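Side-chain contacts in 5'-nucleotidase SurE (Aquifex aeolicus, PDB 2WQK), which probably hydrolyses nucleoside 5'-monophosphates to nucleosides and phosphate, using one divalent metal cation per subunit: residues 29-34 with 78-83; 206-211 with 220-225. All coordinates share one frame; numbering follows the deposited sequence.

Contact 1 comes first along the chain and is complete before contact 2 begins. Their centres are 37 Å apart, on opposite sides of the centre of the chain, and their nearest atoms are about 23 Å apart. Contact 1 joins strand 29-35 of the mixed nine-strand sheet to the end of helix 69-80. Contact 2 joins the loop that follows strand 199-206 of the two-strand hairpin to helix 217-222, which leads into strand 225-232 of the large sheet. One contact is therefore packing within the alpha/beta body. The other is a surface contact where the chain returns from the hairpin. Both lie away from the metal site.

Contact 1 of 2, residues 29-34 with 78-83; sequences RVVVVA and RVILEE
The contact belongs to a beta-alpha-beta crossover. Helix 69-80 follows strand 61-64 and leads to the parallel strand 88-94, and its last turn packs on strand 29-35, which lies between those two in the sheet. Val-31, Val-33, Ile-80 and Leu-81 make the contact, which is wholly apolar. Ile-80 uses two branches. Its CG2 methyl meets Val-31 CG1 at 3.7 Å, with the two side chains crossing at a slant. Its CG1 methylene passes alongside Val-33, 4.2 Å from CG2 of that valine. A chi1 of -59° sets CG2 of Ile-80 opposite the backbone N and CG1 beside it, which turns CG2 to Val-31 and CG1 to Val-33. CB of both valines points at the helix end. Val-31 also divides its methyls, since CG2 lies 4.1 Å from Leu-81 CD2. CB of Leu-81 points neither at the strand nor away from it; the CD2 branch makes the approach, running past Val-31 in the opposite direction. The helix ends at Ile-80, and Glu-82 is the first residue to leave helical backbone angles, with positive phi. Glu-82 N makes a weak bond to Val-79 O, at 3.3 Å. The chain then turns back, and Glu-83 OE2 forms a salt bridge with Arg-78 NH1 at 3.5 Å. Arg-78 also pairs through NE with Glu-187 of the second subunit, so its guanidinium group links the helix end to the subunit interface. On the other face of the strand, Val-30 and Val-32 pack against helix 15-24. Val-31 bonds through its backbone to strand 3-7. Ile-80 also touches Tyr-62 of strand 61-64, and Leu-81 rests on Pro-86 in the loop before strand 88-94.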
loop_
_atom_site.group_PDB
_atom_site.type_symbol
_atom_site.label_atom_id
_atom_site.label_comp_id
_atom_site.label_asym_id
_atom_site.label_seq_id
_atom_site.Cartn_x
_atom_site.Cartn_y
_atom_site.Cartn_z
ATOM N N ARG A 29 19.009 -29.148 8.785
ATOM C CA ARG A 29 19.217 -28.199 7.700
ATOM C C ARG A 29 18.089 -27.199 7.693
ATOM O O ARG A 29 16.924 -27.577 7.692
ATOM C CB ARG A 29 19.243 -28.872 6.354
ATOM C CG ARG A 29 19.500 -27.909 5.203
ATOM C CD ARG A 29 19.275 -28.586 3.857
ATOM N NE ARG A 29 20.083 -29.804 3.735
ATOM C CZ ARG A 29 21.389 -29.815 3.435
ATOM N NH1 ARG A 29 22.036 -28.685 3.171
ATOM N NH2 ARG A 29 22.033 -30.975 3.357
ATOM N N VAL A 30 18.481 -25.921 7.710
ATOM C CA VAL A 30 17.500 -24.826 7.732
ATOM C C VAL A 30 17.417 -24.288 6.327
ATOM O O VAL A 30 18.402 -23.782 5.796
ATOM C CB VAL A 30 17.905 -23.664 8.692
ATOM C CG1 VAL A 30 16.767 -22.668 8.757
ATOM C CG2 VAL A 30 18.309 -24.216 10.093
ATOM N N VAL A 31 16.206 -24.318 5.758
ATOM C CA VAL A 31 15.972 -23.744 4.446
ATOM C C VAL A 31 15.078 -22.538 4.680
ATOM O O VAL A 31 13.944 -22.684 5.150
ATOM C CB VAL A 31 15.308 -24.750 3.475
ATOM C CG1 VAL A 31 14.988 -24.089 2.117
ATOM C CG2 VAL A 31 16.242 -25.998 3.290
ATOM N N VAL A 32 15.616 -21.369 4.376
ATOM C CA VAL A 32 14.875 -20.107 4.601
ATOM C C VAL A 32 14.244 -19.664 3.299
ATOM O O VAL A 32 14.909 -19.575 2.261
ATOM C CB VAL A 32 15.784 -18.969 5.068
ATOM C CG1 VAL A 32 15.114 -17.562 5.049
ATOM C CG2 VAL A 32 16.311 -19.285 6.452
ATOM N N VAL A 33 12.958 -19.318 3.387
ATOM C CA VAL A 33 12.283 -18.630 2.276
ATOM C C VAL A 33 11.475 -17.535 2.988
ATOM O O VAL A 33 10.576 -17.852 3.784
ATOM C CB VAL A 33 11.348 -19.572 1.466
ATOM C CG1 VAL A 33 10.726 -18.834 0.286
ATOM C CG2 VAL A 33 12.145 -20.803 0.984
ATOM N N ALA A 34 11.827 -16.284 2.730
ATOM C CA ALA A 34 11.200 -15.194 3.510
ATOM C C ALA A 34 10.947 -13.955 2.624
ATOM O O ALA A 34 11.587 -13.762 1.575
ATOM C CB ALA A 34 12.087 -14.830 4.695
ATOM N N ARG A 78 6.926 -26.414 -2.601
ATOM C CA ARG A 78 6.757 -26.941 -3.953
ATOM C C ARG A 78 7.969 -26.739 -4.824
ATOM O O ARG A 78 8.260 -27.602 -5.648
ATOM C CB ARG A 78 5.511 -26.357 -4.630
ATOM C CG ARG A 78 4.285 -26.737 -3.894
ATOM C CD ARG A 78 2.970 -26.533 -4.671
ATOM N NE ARG A 78 1.901 -26.860 -3.751
ATOM C CZ ARG A 78 1.371 -28.065 -3.592
ATOM N NH1 ARG A 78 1.773 -29.097 -4.336
ATOM N NH2 ARG A 78 0.408 -28.219 -2.683
ATOM N N VAL A 79 8.643 -25.608 -4.704
ATOM C CA VAL A 79 9.779 -25.293 -5.612
ATOM C C VAL A 79 11.092 -25.679 -4.937
ATOM O O VAL A 79 11.829 -26.552 -5.444
ATOM C CB VAL A 79 9.802 -23.811 -6.057
ATOM C CG1 VAL A 79 10.969 -23.547 -7.013
ATOM C CG2 VAL A 79 8.426 -23.377 -6.681
ATOM N N ILE A 80 11.394 -25.093 -3.783
ATOM C CA ILE A 80 12.744 -25.248 -3.216
ATOM C C ILE A 80 12.948 -26.692 -2.744
ATOM O O ILE A 80 13.985 -27.309 -3.044
ATOM C CB ILE A 80 12.995 -24.241 -2.087
ATOM C CG1 ILE A 80 12.832 -22.789 -2.607
ATOM C CG2 ILE A 80 14.380 -24.453 -1.493
ATOM C CD1 ILE A 80 13.688 -22.484 -3.815
ATOM N N LEU A 81 11.975 -27.225 -2.015
ATOM C CA LEU A 81 12.034 -28.600 -1.509
ATOM C C LEU A 81 11.480 -29.661 -2.447
ATOM O O LEU A 81 11.411 -30.843 -2.078
ATOM C CB LEU A 81 11.357 -28.674 -0.131
ATOM C CG LEU A 81 11.949 -27.776 0.954
ATOM C CD1 LEU A 81 11.102 -27.878 2.212
ATOM C CD2 LEU A 81 13.447 -28.112 1.192
ATOM N N GLU A 82 11.033 -29.238 -3.629
ATOM C CA GLU A 82 10.572 -30.192 -4.643
ATOM C C GLU A 82 9.490 -31.140 -4.120
ATOM O O GLU A 82 9.485 -32.343 -4.416
ATOM C CB GLU A 82 11.785 -30.984 -5.199
ATOM C CG GLU A 82 12.849 -30.091 -5.804
ATOM C CD GLU A 82 14.040 -30.854 -6.407
ATOM O OE1 GLU A 82 13.927 -32.061 -6.636
ATOM O OE2 GLU A 82 15.082 -30.230 -6.663
ATOM N N GLU A 83 8.568 -30.602 -3.310
ATOM C CA GLU A 83 7.425 -31.354 -2.785
ATOM C C GLU A 83 7.800 -32.485 -1.813
ATOM O O GLU A 83 6.998 -33.384 -1.512
ATOM C CB GLU A 83 6.531 -31.861 -3.929
ATOM C CG GLU A 83 5.688 -30.790 -4.559
ATOM C CD GLU A 83 4.757 -31.381 -5.602
ATOM O OE1 GLU A 83 5.099 -31.354 -6.804
ATOM O OE2 GLU A 83 3.720 -31.922 -5.194
#

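Contact 2 of 2, residues 206-211 with 220-225; sequences EEFGWH and AVLNGY
Ala-220 O accepts two backbone bonds at the end of the helix that carries Leu-222, the residue reaching across to Phe-208 and Gly-209. Tyr-225 N donates to Ala-220 O at 2.9 Å. The bond from Asn-223 N to Ala-220 O is weak, at 3.2 Å. The Tyr-225 N bond and that from Gly-224 N to Val-221 O make a Schellman motif, and Gly-224 supplies the positive phi at its C-prime position. CB of Leu-222 points at the other segment from this helix end. Its CD1 methyl comes to 3.6 Å from Gly-209 CA, a close approach to bare backbone. Its CD2 methyl lies 4.2 Å from Phe-208 CE2, and the two side chains cross at an angle. In Phe-208 a chi1 of -170°, with CG opposite the backbone N, carries the ring toward Leu-222, and chi2 of 82° sets its turn, with CE2 nearest. Phe-208 and Gly-209 are the central residues of a type II turn, closed by Trp-210 N to Glu-207 O at 3.3 Å. Gly-209 takes the positive phi that such a turn needs at its third position. Phe-128 of strand 122-128 touches both Phe-208 and Leu-222. No hydrogen bond or salt bridge crosses between the segments, so apolar packing alone joins the turn directly to the helix end, while backbone bonds fix the shape of each.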
loop_
_atom_site.group_PDB
_atom_site.type_symbol
_atom_site.label_atom_id
_atom_site.label_comp_id
_atom_site.label_asym_id
_atom_site.label_seq_id
_atom_site.Cartn_x
_atom_site.Cartn_y
_atom_site.Cartn_z
ATOM N N GLU A 206 -5.558 0.599 26.956
ATOM C CA GLU A 206 -5.257 1.073 28.314
ATOM C C GLU A 206 -5.061 -0.117 29.246
ATOM O O GLU A 206 -5.579 -1.195 28.985
ATOM C CB GLU A 206 -6.433 1.895 28.860
ATOM C CG GLU A 206 -6.877 3.112 28.014
ATOM C CD GLU A 206 -5.872 4.261 28.013
ATOM O OE1 GLU A 206 -4.894 4.220 28.792
ATOM O OE2 GLU A 206 -6.065 5.214 27.224
ATOM N N GLU A 207 -4.345 0.090 30.355
ATOM C CA GLU A 207 -4.216 -0.937 31.389
ATOM C C GLU A 207 -3.782 -2.315 30.855
ATOM O O GLU A 207 -4.370 -3.338 31.220
ATOM C CB GLU A 207 -5.543 -1.074 32.144
ATOM C CG GLU A 207 -6.088 0.257 32.695
ATOM C CD GLU A 207 -7.418 0.109 33.424
ATOM O OE1 GLU A 207 -7.842 -1.041 33.697
ATOM O OE2 GLU A 207 -8.051 1.150 33.731
ATOM N N PHE A 208 -2.736 -2.344 30.027
ATOM C CA PHE A 208 -2.242 -3.615 29.461
ATOM C C PHE A 208 -1.808 -4.616 30.541
ATOM O O PHE A 208 -0.954 -4.306 31.395
ATOM C CB PHE A 208 -1.078 -3.415 28.475
ATOM C CG PHE A 208 -0.727 -4.674 27.700
ATOM C CD1 PHE A 208 -1.462 -5.039 26.563
ATOM C CD2 PHE A 208 0.314 -5.512 28.126
ATOM C CE1 PHE A 208 -1.159 -6.204 25.854
ATOM C CE2 PHE A 208 0.628 -6.690 27.427
ATOM C CZ PHE A 208 -0.106 -7.036 26.285
ATOM N N GLY A 209 -2.418 -5.798 30.520
ATOM C CA GLY A 209 -2.064 -6.874 31.444
ATOM C C GLY A 209 -2.502 -6.719 32.898
ATOM O O GLY A 209 -2.190 -7.575 33.741
ATOM N N TRP A 210 -3.239 -5.657 33.216
ATOM C CA TRP A 210 -3.638 -5.411 34.619
ATOM C C TRP A 210 -4.521 -6.517 35.204
ATOM O O TRP A 210 -4.549 -6.715 36.432
ATOM C CB TRP A 210 -4.392 -4.086 34.745
ATOM C CG TRP A 210 -3.549 -2.866 34.655
ATOM C CD1 TRP A 210 -2.320 -2.739 34.056
ATOM C CD2 TRP A 210 -3.894 -1.564 35.146
ATOM N NE1 TRP A 210 -1.881 -1.438 34.158
ATOM C CE2 TRP A 210 -2.825 -0.697 34.822
ATOM C CE3 TRP A 210 -5.009 -1.047 35.825
ATOM C CZ2 TRP A 210 -2.830 0.667 35.162
ATOM C CZ3 TRP A 210 -5.021 0.311 36.167
ATOM C CH2 TRP A 210 -3.935 1.152 35.832
ATOM N N HIS A 211 -5.249 -7.213 34.326
ATOM C CA HIS A 211 -6.206 -8.238 34.728
ATOM C C HIS A 211 -5.973 -9.581 34.005
ATOM O O HIS A 211 -6.935 -10.314 33.728
ATOM C CB HIS A 211 -7.641 -7.738 34.469
ATOM C CG HIS A 211 -7.994 -6.490 35.223
ATOM N ND1 HIS A 211 -8.737 -5.468 34.672
ATOM C CD2 HIS A 211 -7.708 -6.105 36.490
ATOM C CE1 HIS A 211 -8.896 -4.509 35.568
ATOM N NE2 HIS A 211 -8.277 -4.870 36.678
ATOM N N ALA A 220 1.212 -15.953 30.932
ATOM C CA ALA A 220 2.490 -16.679 30.959
ATOM C C ALA A 220 3.616 -15.706 30.642
ATOM O O ALA A 220 4.595 -15.607 31.412
ATOM C CB ALA A 220 2.459 -17.854 29.941
ATOM N N VAL A 221 3.523 -14.978 29.532
ATOM C CA VAL A 221 4.631 -14.108 29.116
ATOM C C VAL A 221 4.797 -12.900 30.048
ATOM O O VAL A 221 5.937 -12.474 30.291
ATOM C CB VAL A 221 4.538 -13.691 27.634
ATOM C CG1 VAL A 221 4.704 -14.936 26.750
ATOM C CG2 VAL A 221 3.245 -12.948 27.331
ATOM N N LEU A 222 3.692 -12.366 30.559
ATOM C CA LEU A 222 3.743 -11.240 31.513
ATOM C C LEU A 222 4.500 -11.632 32.781
ATOM O O LEU A 222 5.071 -10.758 33.485
ATOM C CB LEU A 222 2.329 -10.748 31.860
ATOM C CG LEU A 222 1.687 -9.815 30.823
ATOM C CD1 LEU A 222 0.135 -9.721 31.002
ATOM C CD2 LEU A 222 2.362 -8.395 30.839
ATOM N N ASN A 223 4.461 -12.920 33.111
ATOM C CA ASN A 223 5.106 -13.451 34.308
ATOM C C ASN A 223 6.419 -14.184 34.055
ATOM O O ASN A 223 6.923 -14.885 34.943
ATOM C CB ASN A 223 4.117 -14.319 35.068
ATOM C CG ASN A 223 3.026 -13.472 35.757
ATOM O OD1 ASN A 223 3.262 -12.947 36.875
ATOM N ND2 ASN A 223 1.857 -13.293 35.108
ATOM N N GLY A 224 6.982 -14.039 32.852
ATOM C CA GLY A 224 8.322 -14.551 32.572
ATOM C C GLY A 224 8.425 -15.991 32.125
ATOM O O GLY A 224 9.498 -16.573 32.115
ATOM N N TYR A 225 7.299 -16.558 31.676
ATOM C CA TYR A 225 7.272 -17.901 31.140
ATOM C C TYR A 225 7.063 -17.838 29.610
ATOM O O TYR A 225 6.370 -16.955 29.095
ATOM C CB TYR A 225 6.094 -18.674 31.709
ATOM C CG TYR A 225 6.181 -18.909 33.186
ATOM C CD1 TYR A 225 6.821 -20.018 33.671
ATOM C CD2 TYR A 225 5.561 -18.047 34.061
ATOM C CE1 TYR A 225 6.905 -20.246 35.073
ATOM C CE2 TYR A 225 5.632 -18.255 35.431
ATOM C CZ TYR A 225 6.293 -19.359 35.918
ATOM O OH TYR A 225 6.358 -19.529 37.301
#